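Local atomic coordinates of oxidoreductase protein (Agrobacterium radiobacter, PDB entry 5UI9), a protein that probably catalyses NAD-dependent oxidation or reduction of a small hydroxy acid or related hydroxylated substrate, as a member of the Gfo/Idh/MocA oxidoreductase family. Residues Ser154-Phe162 with Leu236-Thr244; Phe174-Leu184 with Ser226-Thr234. All coordinates share one frame; numbering follows the deposited sequence.

Contact 1. Residues Ser154-Phe162 with Leu236-Thr244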
ATOM      1  N   SER A 154       6.313  -2.765  -3.915  1.00 28.14           N
ATOM      2  CA  SER A 154       5.699  -1.893  -4.919  1.00 29.29           C
ATOM      3  C   SER A 154       6.572  -1.781  -6.170  1.00 28.39           C
ATOM      4  O   SER A 154       7.760  -1.501  -6.075  1.00 29.79           O
ATOM      5  CB  SER A 154       5.475  -0.503  -4.315  1.00 29.04           C
ATOM      6  OG  SER A 154       4.770   0.343  -5.205  1.00 29.05           O
ATOM      7  N   PHE A 155       5.974  -2.023  -7.334  1.00 28.55           N
ATOM      8  CA  PHE A 155       6.641  -1.844  -8.623  1.00 28.60           C
ATOM      9  C   PHE A 155       5.661  -1.064  -9.480  1.00 29.12           C
ATOM     10  O   PHE A 155       4.716  -1.640 -10.031  1.00 27.25           O
ATOM     11  CB  PHE A 155       6.974  -3.212  -9.238  1.00 28.83           C
ATOM     12  CG  PHE A 155       7.796  -3.147 -10.512  1.00 28.98           C
ATOM     13  CD1 PHE A 155       7.210  -2.824 -11.734  1.00 28.84           C
ATOM     14  CD2 PHE A 155       9.149  -3.481 -10.498  1.00 29.22           C
ATOM     15  CE1 PHE A 155       7.963  -2.785 -12.899  1.00 29.35           C
ATOM     16  CE2 PHE A 155       9.902  -3.447 -11.661  1.00 29.17           C
ATOM     17  CZ  PHE A 155       9.306  -3.098 -12.863  1.00 29.24           C
ATOM     18  N   ARG A 156       5.860   0.251  -9.544  1.00 28.67           N
ATOM     19  CA  ARG A 156       4.973   1.149 -10.288  1.00 29.28           C
ATOM     20  C   ARG A 156       5.828   1.886 -11.306  1.00 28.90           C
ATOM     21  O   ARG A 156       6.771   2.581 -10.936  1.00 30.54           O
ATOM     22  CB  ARG A 156       4.267   2.138  -9.357  1.00 29.47           C
ATOM     23  CG  ARG A 156       3.591   1.492  -8.153  1.00 29.18           C
ATOM     24  CD  ARG A 156       2.627   2.458  -7.465  1.00 29.28           C
ATOM     25  NE  ARG A 156       1.373   2.571  -8.223  1.00 29.64           N
ATOM     26  CZ  ARG A 156       0.400   1.659  -8.242  1.00 29.69           C
ATOM     27  NH1 ARG A 156       0.498   0.523  -7.548  1.00 30.29           N
ATOM     28  NH2 ARG A 156      -0.685   1.875  -8.985  1.00 30.26           N
ATOM     29  N   SER A 157       5.489   1.707 -12.578  1.00 28.34           N
ATOM     30  CA  SER A 157       6.333   2.104 -13.698  1.00 29.20           C
ATOM     31  C   SER A 157       5.490   2.602 -14.860  1.00 29.71           C
ATOM     32  O   SER A 157       4.316   2.248 -14.977  1.00 28.94           O
ATOM     33  CB  SER A 157       7.154   0.899 -14.166  1.00 28.35           C
ATOM     34  OG  SER A 157       7.978   1.241 -15.260  1.00 27.93           O
ATOM     35  N   GLY A 158       6.099   3.443 -15.689  1.00 29.39           N
ATOM     36  CA  GLY A 158       5.552   3.829 -16.990  1.00 31.71           C
ATOM     37  C   GLY A 158       6.475   3.436 -18.136  1.00 32.55           C
ATOM     38  O   GLY A 158       6.376   3.997 -19.222  1.00 32.58           O
ATOM     39  N   PHE A 159       7.351   2.453 -17.897  1.00 33.81           N
ATOM     40  CA  PHE A 159       8.376   2.047 -18.865  1.00 34.43           C
ATOM     41  C   PHE A 159       7.734   1.278 -20.018  1.00 34.94           C
ATOM     42  O   PHE A 159       6.835   0.461 -19.802  1.00 33.96           O
ATOM     43  CB  PHE A 159       9.434   1.170 -18.175  1.00 36.62           C
ATOM     44  CG  PHE A 159      10.574   0.751 -19.070  1.00 36.75           C
ATOM     45  CD1 PHE A 159      11.544   1.670 -19.458  1.00 37.19           C
ATOM     46  CD2 PHE A 159      10.683  -0.567 -19.512  1.00 36.73           C
ATOM     47  CE1 PHE A 159      12.599   1.285 -20.279  1.00 38.87           C
ATOM     48  CE2 PHE A 159      11.732  -0.956 -20.332  1.00 37.12           C
ATOM     49  CZ  PHE A 159      12.693  -0.031 -20.714  1.00 37.83           C
ATOM     50  N   ASP A 160       8.218   1.528 -21.235  1.00 35.51           N
ATOM     51  CA  ASP A 160       7.728   0.853 -22.432  1.00 35.31           C
ATOM     52  C   ASP A 160       8.371  -0.547 -22.543  1.00 34.97           C
ATOM     53  O   ASP A 160       9.274  -0.766 -23.356  1.00 33.56           O
ATOM     54  CB  ASP A 160       8.010   1.729 -23.669  1.00 36.08           C
ATOM     55  CG  ASP A 160       7.462   1.140 -24.971  1.00 37.92           C
ATOM     56  OD1 ASP A 160       6.667   0.175 -24.948  1.00 38.23           O
ATOM     57  OD2 ASP A 160       7.846   1.657 -26.038  1.00 39.34           O
ATOM     58  N   VAL A 161       7.883  -1.484 -21.721  1.00 34.50           N
ATOM     59  CA  VAL A 161       8.254  -2.911 -21.824  1.00 35.57           C
ATOM     60  C   VAL A 161       7.762  -3.573 -23.104  1.00 36.21           C
ATOM     61  O   VAL A 161       8.275  -4.618 -23.484  1.00 36.45           O
ATOM     62  CB  VAL A 161       7.696  -3.789 -20.664  1.00 37.59           C
ATOM     63  CG1 VAL A 161       8.530  -3.642 -19.412  1.00 40.03           C
ATOM     64  CG2 VAL A 161       6.204  -3.529 -20.401  1.00 38.13           C
ATOM     65  N   PHE A 162       6.758  -2.973 -23.740  1.00 36.55           N
ATOM     66  CA  PHE A 162       6.121  -3.537 -24.924  1.00 37.74           C
ATOM     67  C   PHE A 162       7.010  -3.483 -26.172  1.00 39.68           C
ATOM     68  O   PHE A 162       6.813  -4.283 -27.083  1.00 39.04           O
ATOM     69  CB  PHE A 162       4.777  -2.833 -25.195  1.00 37.73           C
ATOM     70  CG  PHE A 162       3.881  -2.755 -23.983  1.00 36.88           C
ATOM     71  CD1 PHE A 162       3.265  -3.894 -23.487  1.00 36.66           C
ATOM     72  CD2 PHE A 162       3.686  -1.549 -23.318  1.00 36.78           C
ATOM     73  CE1 PHE A 162       2.453  -3.837 -22.366  1.00 35.05           C
ATOM     74  CE2 PHE A 162       2.879  -1.485 -22.192  1.00 36.68           C
ATOM     75  CZ  PHE A 162       2.257  -2.631 -21.718  1.00 35.67           C
ATOM     76  N   LEU A 236       5.653   8.873 -13.582  1.00 30.69           N
ATOM     77  CA  LEU A 236       6.430   9.598 -12.577  1.00 32.43           C
ATOM     78  C   LEU A 236       7.479  10.470 -13.245  1.00 33.58           C
ATOM     79  O   LEU A 236       7.916  10.178 -14.353  1.00 34.55           O
ATOM     80  CB  LEU A 236       7.109   8.608 -11.633  1.00 32.28           C
ATOM     81  CG  LEU A 236       6.174   7.827 -10.705  1.00 31.92           C
ATOM     82  CD1 LEU A 236       6.828   6.531 -10.260  1.00 33.17           C
ATOM     83  CD2 LEU A 236       5.775   8.669  -9.507  1.00 33.02           C
ATOM     84  N   GLY A 237       7.895  11.529 -12.556  1.00 35.12           N
ATOM     85  CA  GLY A 237       8.935  12.438 -13.070  1.00 37.68           C
ATOM     86  C   GLY A 237      10.244  11.713 -13.371  1.00 36.99           C
ATOM     87  O   GLY A 237      10.887  11.970 -14.388  1.00 36.72           O
ATOM     88  N   THR A 238      10.630  10.803 -12.483  1.00 35.74           N
ATOM     89  CA  THR A 238      11.766   9.918 -12.716  1.00 35.46           C
ATOM     90  C   THR A 238      11.234   8.510 -12.863  1.00 34.40           C
ATOM     91  O   THR A 238      10.595   8.000 -11.942  1.00 34.19           O
ATOM     92  CB  THR A 238      12.760   9.961 -11.547  1.00 35.02           C
ATOM     93  OG1 THR A 238      13.208  11.303 -11.364  1.00 36.23           O
ATOM     94  CG2 THR A 238      13.975   9.037 -11.813  1.00 35.92           C
ATOM     95  N   GLU A 239      11.504   7.890 -14.011  1.00 33.95           N
ATOM     96  CA  GLU A 239      11.078   6.513 -14.280  1.00 33.67           C
ATOM     97  C   GLU A 239      11.852   5.536 -13.383  1.00 33.77           C
ATOM     98  O   GLU A 239      13.064   5.398 -13.539  1.00 34.11           O
ATOM     99  CB  GLU A 239      11.297   6.168 -15.767  1.00 34.08           C
ATOM    100  CG  GLU A 239      10.981   4.728 -16.175  1.00 34.01           C
ATOM    101  CD  GLU A 239       9.647   4.235 -15.640  1.00 34.58           C
ATOM    102  OE1 GLU A 239       8.610   4.868 -15.932  1.00 33.00           O
ATOM    103  OE2 GLU A 239       9.637   3.213 -14.917  1.00 34.29           O
ATOM    104  N   PRO A 240      11.159   4.851 -12.449  1.00 31.79           N
ATOM    105  CA  PRO A 240      11.891   3.956 -11.543  1.00 31.80           C
ATOM    106  C   PRO A 240      12.266   2.559 -12.077  1.00 31.17           C
ATOM    107  O   PRO A 240      12.937   1.827 -11.352  1.00 29.90           O
ATOM    108  CB  PRO A 240      10.918   3.805 -10.372  1.00 32.24           C
ATOM    109  CG  PRO A 240       9.596   3.884 -11.012  1.00 31.95           C
ATOM    110  CD  PRO A 240       9.735   4.930 -12.077  1.00 31.81           C
ATOM    111  N   PHE A 241      11.834   2.179 -13.290  1.00 31.10           N
ATOM    112  CA  PHE A 241      12.072   0.822 -13.816  1.00 31.79           C
ATOM    113  C   PHE A 241      13.563   0.441 -13.691  1.00 31.75           C
ATOM    114  O   PHE A 241      14.411   1.249 -14.079  1.00 31.57           O
ATOM    115  CB  PHE A 241      11.616   0.721 -15.286  1.00 32.69           C
ATOM    116  CG  PHE A 241      11.855  -0.631 -15.921  1.00 33.65           C
ATOM    117  CD1 PHE A 241      13.065  -0.921 -16.550  1.00 35.30           C
ATOM    118  CD2 PHE A 241      10.866  -1.611 -15.902  1.00 33.57           C
ATOM    119  CE1 PHE A 241      13.292  -2.163 -17.131  1.00 35.29           C
ATOM    120  CE2 PHE A 241      11.085  -2.857 -16.476  1.00 34.96           C
ATOM    121  CZ  PHE A 241      12.299  -3.131 -17.098  1.00 36.15           C
ATOM    122  N   PRO A 242      13.914  -0.750 -13.172  1.00 32.43           N
ATOM    123  CA  PRO A 242      13.015  -1.820 -12.730  1.00 31.77           C
ATOM    124  C   PRO A 242      13.081  -2.016 -11.210  1.00 31.84           C
ATOM    125  O   PRO A 242      13.196  -3.153 -10.715  1.00 32.99           O
ATOM    126  CB  PRO A 242      13.616  -3.033 -13.440  1.00 33.06           C
ATOM    127  CG  PRO A 242      15.088  -2.772 -13.350  1.00 33.25           C
ATOM    128  CD  PRO A 242      15.283  -1.269 -13.328  1.00 32.56           C
ATOM    129  N   GLU A 243      13.022  -0.915 -10.472  1.00 30.58           N
ATOM    130  CA  GLU A 243      13.160  -0.958  -9.026  1.00 30.23           C
ATOM    131  C   GLU A 243      11.854  -1.339  -8.350  1.00 29.42           C
ATOM    132  O   GLU A 243      10.797  -0.781  -8.667  1.00 30.07           O
ATOM    133  CB  GLU A 243      13.596   0.402  -8.485  1.00 31.55           C
ATOM    134  CG  GLU A 243      14.956   0.854  -8.963  1.00 31.65           C
ATOM    135  CD  GLU A 243      15.201   2.321  -8.675  1.00 33.66           C
ATOM    136  OE1 GLU A 243      15.614   3.057  -9.590  1.00 36.01           O
ATOM    137  OE2 GLU A 243      14.953   2.752  -7.536  1.00 32.62           O
ATOM    138  N   THR A 244      11.949  -2.269  -7.401  1.00 29.24           N
ATOM    139  CA  THR A 244      10.869  -2.592  -6.481  1.00 28.66           C
ATOM    140  C   THR A 244      11.131  -1.868  -5.151  1.00 29.73           C
ATOM    141  O   THR A 244      12.185  -2.064  -4.532  1.00 30.64           O
ATOM    142  CB  THR A 244      10.784  -4.116  -6.240  1.00 29.17           C
ATOM    143  OG1 THR A 244      10.580  -4.800  -7.487  1.00 28.16           O
ATOM    144  CG2 THR A 244       9.641  -4.456  -5.273  1.00 29.68           C
TER
HETATM  145  O   HOH W   1       8.648   1.137  -8.291  1.00 34.25           O
HETATM  146  O   HOH W   2       8.540   6.250 -18.258  1.00 46.25           O

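Contact 2. Residues Phe174-Leu184 with Ser226-Thr234. With 8A1 ((2S)-2,3-dihydroxy-2-methylpropanoic acid), chain D.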
ATOM      1  N   PHE A 174      -1.870  -9.955 -18.250  1.00 37.91           N
ATOM      2  CA  PHE A 174      -0.615  -9.212 -18.417  1.00 34.85           C
ATOM      3  C   PHE A 174       0.133  -9.099 -17.083  1.00 32.44           C
ATOM      4  O   PHE A 174       0.909  -9.991 -16.766  1.00 29.88           O
ATOM      5  CB  PHE A 174      -0.855  -7.855 -19.129  1.00 35.19           C
ATOM      6  CG  PHE A 174       0.315  -6.885 -19.074  1.00 34.29           C
ATOM      7  CD1 PHE A 174       1.637  -7.320 -19.181  1.00 34.06           C
ATOM      8  CD2 PHE A 174       0.078  -5.515 -18.950  1.00 34.53           C
ATOM      9  CE1 PHE A 174       2.695  -6.417 -19.128  1.00 34.56           C
ATOM     10  CE2 PHE A 174       1.131  -4.608 -18.903  1.00 34.79           C
ATOM     11  CZ  PHE A 174       2.441  -5.057 -18.990  1.00 34.71           C
ATOM     12  N   ILE A 175      -0.115  -8.054 -16.292  1.00 31.56           N
ATOM     13  CA  ILE A 175       0.876  -7.637 -15.285  1.00 31.08           C
ATOM     14  C   ILE A 175       1.115  -8.615 -14.119  1.00 30.91           C
ATOM     15  O   ILE A 175       2.253  -8.741 -13.681  1.00 31.08           O
ATOM     16  CB  ILE A 175       0.613  -6.205 -14.760  1.00 30.45           C
ATOM     17  CG1 ILE A 175       1.880  -5.631 -14.106  1.00 29.21           C
ATOM     18  CG2 ILE A 175      -0.569  -6.170 -13.797  1.00 30.86           C
ATOM     19  CD1 ILE A 175       1.797  -4.146 -13.838  1.00 28.90           C
ATOM     20  N   ILE A 176       0.088  -9.313 -13.629  1.00 31.25           N
ATOM     21  CA  ILE A 176       0.307 -10.262 -12.522  1.00 32.70           C
ATOM     22  C   ILE A 176       1.182 -11.442 -12.988  1.00 34.36           C
ATOM     23  O   ILE A 176       2.160 -11.806 -12.319  1.00 32.96           O
ATOM     24  CB  ILE A 176      -0.999 -10.781 -11.868  1.00 33.41           C
ATOM     25  CG1 ILE A 176      -1.888  -9.619 -11.409  1.00 33.11           C
ATOM     26  CG2 ILE A 176      -0.671 -11.685 -10.679  1.00 33.31           C
ATOM     27  CD1 ILE A 176      -3.187 -10.041 -10.751  1.00 33.98           C
ATOM     28  N   GLU A 177       0.821 -12.015 -14.135  1.00 34.90           N
ATOM     29  CA  GLU A 177       1.586 -13.088 -14.773  1.00 37.38           C
ATOM     30  C   GLU A 177       3.010 -12.666 -15.164  1.00 33.82           C
ATOM     31  O   GLU A 177       3.947 -13.433 -14.992  1.00 32.39           O
ATOM     32  CB  GLU A 177       0.844 -13.583 -16.021  1.00 40.00           C
ATOM     33  CG  GLU A 177       1.508 -14.748 -16.742  1.00 46.09           C
ATOM     34  CD  GLU A 177       0.793 -15.171 -18.018  1.00 49.72           C
ATOM     35  OE1 GLU A 177       1.327 -16.067 -18.705  1.00 55.02           O
ATOM     36  OE2 GLU A 177      -0.284 -14.619 -18.346  1.00 53.96           O
ATOM     37  N   ASP A 178       3.166 -11.461 -15.696  1.00 31.63           N
ATOM     38  CA  ASP A 178       4.463 -11.013 -16.195  1.00 31.94           C
ATOM     39  C   ASP A 178       5.382 -10.477 -15.095  1.00 31.98           C
ATOM     40  O   ASP A 178       6.572 -10.802 -15.054  1.00 31.10           O
ATOM     41  CB  ASP A 178       4.285  -9.923 -17.250  1.00 33.81           C
ATOM     42  CG  ASP A 178       5.612  -9.338 -17.703  1.00 35.34           C
ATOM     43  OD1 ASP A 178       6.509 -10.132 -18.068  1.00 35.21           O
ATOM     44  OD2 ASP A 178       5.760  -8.096 -17.676  1.00 35.18           O
ATOM     45  N   LEU A 179       4.823  -9.631 -14.232  1.00 31.26           N
ATOM     46  CA  LEU A 179       5.611  -8.806 -13.319  1.00 29.93           C
ATOM     47  C   LEU A 179       5.266  -9.069 -11.859  1.00 30.13           C
ATOM     48  O   LEU A 179       6.173  -9.233 -11.029  1.00 28.69           O
ATOM     49  CB  LEU A 179       5.414  -7.334 -13.700  1.00 30.10           C
ATOM     50  CG  LEU A 179       6.070  -6.213 -12.891  1.00 30.51           C
ATOM     51  CD1 LEU A 179       5.274  -5.875 -11.639  1.00 32.44           C
ATOM     52  CD2 LEU A 179       7.528  -6.518 -12.564  1.00 30.26           C
ATOM     53  N   GLY A 180       3.967  -9.104 -11.543  1.00 30.41           N
ATOM     54  CA  GLY A 180       3.478  -9.452 -10.205  1.00 30.22           C
ATOM     55  C   GLY A 180       4.043 -10.762  -9.690  1.00 31.63           C
ATOM     56  O   GLY A 180       4.285 -10.915  -8.493  1.00 33.45           O
ATOM     57  N   ILE A 181       4.250 -11.706 -10.603  1.00 31.55           N
ATOM     58  CA  ILE A 181       4.917 -12.962 -10.299  1.00 31.86           C
ATOM     59  C   ILE A 181       6.259 -12.738  -9.575  1.00 31.76           C
ATOM     60  O   ILE A 181       6.565 -13.448  -8.622  1.00 36.44           O
ATOM     61  CB  ILE A 181       5.066 -13.813 -11.587  1.00 33.46           C
ATOM     62  CG1 ILE A 181       5.358 -15.278 -11.262  1.00 34.55           C
ATOM     63  CG2 ILE A 181       6.119 -13.243 -12.532  1.00 33.41           C
ATOM     64  CD1 ILE A 181       5.003 -16.201 -12.412  1.00 37.08           C
ATOM     65  N   HIS A 182       7.024 -11.730 -10.001  1.00 29.11           N
ATOM     66  CA  HIS A 182       8.255 -11.340  -9.320  1.00 28.90           C
ATOM     67  C   HIS A 182       7.978 -10.724  -7.957  1.00 27.90           C
ATOM     68  O   HIS A 182       8.612 -11.087  -6.966  1.00 29.65           O
ATOM     69  CB  HIS A 182       9.051 -10.294 -10.113  1.00 28.21           C
ATOM     70  CG  HIS A 182       9.551 -10.759 -11.445  1.00 27.81           C
ATOM     71  ND1 HIS A 182      10.404 -11.835 -11.593  1.00 27.68           N
ATOM     72  CD2 HIS A 182       9.370 -10.248 -12.685  1.00 27.94           C
ATOM     73  CE1 HIS A 182      10.702 -11.979 -12.872  1.00 27.39           C
ATOM     74  NE2 HIS A 182      10.081 -11.036 -13.557  1.00 29.06           N
ATOM     75  N   THR A 183       7.065  -9.751  -7.921  1.00 28.04           N
ATOM     76  CA  THR A 183       6.802  -8.991  -6.697  1.00 27.78           C
ATOM     77  C   THR A 183       6.227  -9.886  -5.592  1.00 28.02           C
ATOM     78  O   THR A 183       6.561  -9.730  -4.416  1.00 27.74           O
ATOM     79  CB  THR A 183       5.829  -7.821  -6.958  1.00 27.50           C
ATOM     80  OG1 THR A 183       6.057  -7.273  -8.261  1.00 27.73           O
ATOM     81  CG2 THR A 183       6.016  -6.733  -5.922  1.00 27.84           C
ATOM     82  N   LEU A 184       5.347 -10.802  -5.990  1.00 27.48           N
ATOM     83  CA  LEU A 184       4.805 -11.827  -5.094  1.00 29.02           C
ATOM     84  C   LEU A 184       5.881 -12.791  -4.589  1.00 29.70           C
ATOM     85  O   LEU A 184       5.838 -13.226  -3.432  1.00 31.54           O
ATOM     86  CB  LEU A 184       3.694 -12.619  -5.798  1.00 28.86           C
ATOM     87  CG  LEU A 184       2.410 -11.832  -6.078  1.00 28.55           C
ATOM     88  CD1 LEU A 184       1.549 -12.558  -7.102  1.00 29.08           C
ATOM     89  CD2 LEU A 184       1.634 -11.583  -4.788  1.00 28.62           C
ATOM     90  N   SER A 226       0.871  -7.954   4.209  1.00 33.78           N
ATOM     91  CA  SER A 226       1.562  -7.146   3.214  1.00 33.71           C
ATOM     92  C   SER A 226       0.671  -6.707   2.054  1.00 32.81           C
ATOM     93  O   SER A 226      -0.391  -7.289   1.800  1.00 32.53           O
ATOM     94  CB  SER A 226       2.833  -7.847   2.718  1.00 34.21           C
ATOM     95  OG  SER A 226       2.550  -8.791   1.710  1.00 34.73           O
ATOM     96  N   ILE A 227       1.116  -5.635   1.399  1.00 32.62           N
ATOM     97  CA  ILE A 227       0.545  -5.135   0.160  1.00 32.46           C
ATOM     98  C   ILE A 227       1.554  -5.353  -0.965  1.00 30.32           C
ATOM     99  O   ILE A 227       2.722  -4.978  -0.842  1.00 29.18           O
ATOM    100  CB  ILE A 227       0.240  -3.622   0.257  1.00 34.68           C
ATOM    101  CG1 ILE A 227      -0.820  -3.346   1.335  1.00 38.92           C
ATOM    102  CG2 ILE A 227      -0.195  -3.046  -1.088  1.00 34.90           C
ATOM    103  CD1 ILE A 227      -2.178  -3.970   1.069  1.00 41.12           C
ATOM    104  N   VAL A 228       1.095  -5.967  -2.051  1.00 29.60           N
ATOM    105  CA  VAL A 228       1.836  -6.016  -3.304  1.00 29.69           C
ATOM    106  C   VAL A 228       1.053  -5.174  -4.298  1.00 29.07           C
ATOM    107  O   VAL A 228      -0.080  -5.518  -4.659  1.00 30.59           O
ATOM    108  CB  VAL A 228       1.998  -7.450  -3.822  1.00 30.20           C
ATOM    109  CG1 VAL A 228       2.602  -7.458  -5.223  1.00 30.74           C
ATOM    110  CG2 VAL A 228       2.870  -8.237  -2.862  1.00 32.17           C
ATOM    111  N   ASP A 229       1.644  -4.067  -4.726  1.00 28.29           N
ATOM    112  CA  ASP A 229       0.989  -3.182  -5.681  1.00 29.04           C
ATOM    113  C   ASP A 229       1.886  -2.988  -6.898  1.00 28.74           C
ATOM    114  O   ASP A 229       3.044  -2.601  -6.774  1.00 28.98           O
ATOM    115  CB  ASP A 229       0.571  -1.859  -5.022  1.00 29.26           C
ATOM    116  CG  ASP A 229       1.740  -1.025  -4.538  1.00 30.26           C
ATOM    117  OD1 ASP A 229       2.205  -1.230  -3.404  1.00 30.08           O
ATOM    118  OD2 ASP A 229       2.164  -0.113  -5.278  1.00 32.62           O
ATOM    119  N   VAL A 230       1.343  -3.316  -8.068  1.00 28.21           N
ATOM    120  CA  VAL A 230       2.072  -3.252  -9.318  1.00 27.04           C
ATOM    121  C   VAL A 230       1.280  -2.466 -10.358  1.00 26.11           C
ATOM    122  O   VAL A 230       0.042  -2.486 -10.362  1.00 26.06           O
ATOM    123  CB  VAL A 230       2.460  -4.662  -9.847  1.00 27.03           C
ATOM    124  CG1 VAL A 230       3.374  -5.357  -8.849  1.00 27.07           C
ATOM    125  CG2 VAL A 230       1.241  -5.525 -10.151  1.00 27.04           C
ATOM    126  N   SER A 231       2.012  -1.767 -11.223  1.00 25.25           N
ATOM    127  CA  SER A 231       1.421  -0.945 -12.269  1.00 26.05           C
ATOM    128  C   SER A 231       2.428  -0.699 -13.381  1.00 26.32           C
ATOM    129  O   SER A 231       3.594  -0.404 -13.096  1.00 27.05           O
ATOM    130  CB  SER A 231       0.976   0.405 -11.691  1.00 25.93           C
ATOM    131  OG  SER A 231       0.549   1.306 -12.712  1.00 26.25           O
ATOM    132  N   TYR A 232       1.979  -0.836 -14.629  1.00 26.64           N
ATOM    133  CA  TYR A 232       2.714  -0.351 -15.809  1.00 27.38           C
ATOM    134  C   TYR A 232       2.039   0.887 -16.450  1.00 27.90           C
ATOM    135  O   TYR A 232       2.330   1.234 -17.604  1.00 27.86           O
ATOM    136  CB  TYR A 232       2.907  -1.477 -16.833  1.00 28.26           C
ATOM    137  CG  TYR A 232       4.221  -2.226 -16.691  1.00 29.11           C
ATOM    138  CD1 TYR A 232       5.447  -1.549 -16.765  1.00 29.91           C
ATOM    139  CD2 TYR A 232       4.251  -3.607 -16.498  1.00 29.29           C
ATOM    140  CE1 TYR A 232       6.653  -2.227 -16.653  1.00 29.69           C
ATOM    141  CE2 TYR A 232       5.456  -4.288 -16.378  1.00 29.44           C
ATOM    142  CZ  TYR A 232       6.648  -3.594 -16.457  1.00 29.44           C
ATOM    143  OH  TYR A 232       7.842  -4.257 -16.340  1.00 29.91           O
ATOM    144  N   ALA A 233       1.174   1.565 -15.692  1.00 28.12           N
ATOM    145  CA  ALA A 233       0.512   2.799 -16.149  1.00 29.23           C
ATOM    146  C   ALA A 233       0.774   3.991 -15.206  1.00 30.23           C
ATOM    147  O   ALA A 233      -0.023   4.925 -15.143  1.00 29.94           O
ATOM    148  CB  ALA A 233      -0.982   2.555 -16.301  1.00 29.60           C
ATOM    149  N   THR A 234       1.905   3.958 -14.503  1.00 29.73           N
ATOM    150  CA  THR A 234       2.259   4.974 -13.523  1.00 30.48           C
ATOM    151  C   THR A 234       3.262   5.945 -14.157  1.00 31.21           C
ATOM    152  O   THR A 234       4.333   5.530 -14.596  1.00 32.00           O
ATOM    153  CB  THR A 234       2.828   4.310 -12.254  1.00 30.32           C
ATOM    154  OG1 THR A 234       1.818   3.482 -11.659  1.00 30.03           O
ATOM    155  CG2 THR A 234       3.278   5.349 -11.229  1.00 30.96           C
TER
HETATM  156  OXT 8A1 D 402      11.656  -8.670 -15.926  1.00 31.39           O
HETATM  157  C   8A1 D 402      10.592  -9.174 -16.358  1.00 33.73           C
HETATM  158  O   8A1 D 402      10.259 -10.353 -16.107  1.00 33.42           O
HETATM  159  CA  8A1 D 402       9.667  -8.332 -17.199  1.00 33.73           C
HETATM  160  CB  8A1 D 402       8.633  -7.738 -16.243  1.00 33.14           C
HETATM  161  O1  8A1 D 402       7.810  -6.763 -16.891  1.00 31.24           O
HETATM  162  O2  8A1 D 402       9.021  -9.153 -18.186  1.00 33.85           O
HETATM  163  C3  8A1 D 402      10.461  -7.252 -17.935  1.00 33.10           C

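Contact 1. Residues Ser154-Phe162 with Leu236-Thr244
F159 and F241 both set CG trans to their backbone N (chi1 -177° and 179°), which lays the two rings flat against each other where the loop between strands 225-231 and 245-250 of the Gfo/Idh/MocA C-terminal domain meets the outgoing end of strand 148-156. The result is a face-to-face stack, with the F159 and F241 centroids 4.1 Å apart and the planes tilted by 13°. F159 CD2 sits over the centre of the F241 ring, and P242 CB lies above the opposite face, so F241 is sandwiched; the peptide bond before P242 is cis. The side chain of V161 touches the same ring through CG1, and outside the two segments W288, which lines the pocket of the bound dihydroxy acid, meets it edge-to-face.

Beside the stack, E239 bends at chi2 and brings its carboxylate to the turn at S157. E239 OE2 accepts twice: S157 OG comes from above the carboxylate plane at 2.6 Å, while the backbone N of F241 approaches on the anti side at 2.9 Å. E239 OE1 takes G158 N from the syn side, also at 2.9 Å, plus a water. S157 OG in turn accepts from F159 N at 3.0 Å, closing an ST turn. One carboxylate therefore ties together both backbones and fixes the hydroxyl that shapes the turn.

Further along, the F155 ring is approached at its edge by T244 OG1 and by the carbonyl O of P242, the latter 3.4 Å from F155 CE2, while CZ rests against F241 CD2. T244 CA makes a bent CA-H...O contact of 3.3 Å with S154 O. Nearby, one water bridges the two segments, accepting from R156 N and donating to E243 O at 2.9 Å.

Contact 2. Residues Phe174-Leu184 with Ser226-Thr234
Y232 leans from just past the end of strand 226-231 across the start of helix 175-184. Y232 CB lies 4.2 Å from I175 CD1, and Y232 CG is 4.1 Å from F174 CZ. Y232 CD2 touches F174 CZ at 3.4 Å and, in a direction roughly at right angles to it, I175 CD1; the F174 and Y232 planes run nearly parallel, yet the rings are slid so far apart that they barely overlap. Y232 CE2 packs on L179 CG at 4.0 Å. Y232 CZ comes within 3.4 Å of O1 of the bound dihydroxy acid, and at the tip Y232 OH donates to this O1 (2.6 Å), which lies near the tyrosine ring plane.

Farther back, V230 CG1 packs against both L179 CD1 (a tight 3.4 Å) and T183 OG1, while V228 CG1 meets T183 CG2. Helix and strand directions are 142° apart, closer to antiparallel than to perpendicular.

D178, its CG trans to N (chi1 175°), presents OD2 to ligand O1 and OD1 to ligand O2, and H182 NE2 donates to the ligand's carboxylate atom O at 2.6 Å. K98 NZ salt-bridges D178 OD1; the D178/H182 spacing is consistent with the DxxxH motif of Gfo/Idh/MocA dehydrogenases.

The two contacts lie 11 Å apart, centre to centre, in the C-terminal domain, where strands 148-156 and 225-231 are neighbours in the mixed sheet. Along the chain the order is 154-162, 174-184, 226-234, 236-244, so contact 1 brackets contact 2. They are joined directly: S157 N lies 2.9 Å from S231 O, S154 OG reaches D229 OD2, and V161 CG1 packs on Y232 OH. Contact 2 sets helix 175-191 against the sheet and supplies ligand-binding groups; contact 1 packs the loop after strand 225-231 near the pocket, with the V161 side chain about 4 Å from the bound acid. Both border the second subunit, whose D249 salt-bridges R156 and hydrogen-bonds T234.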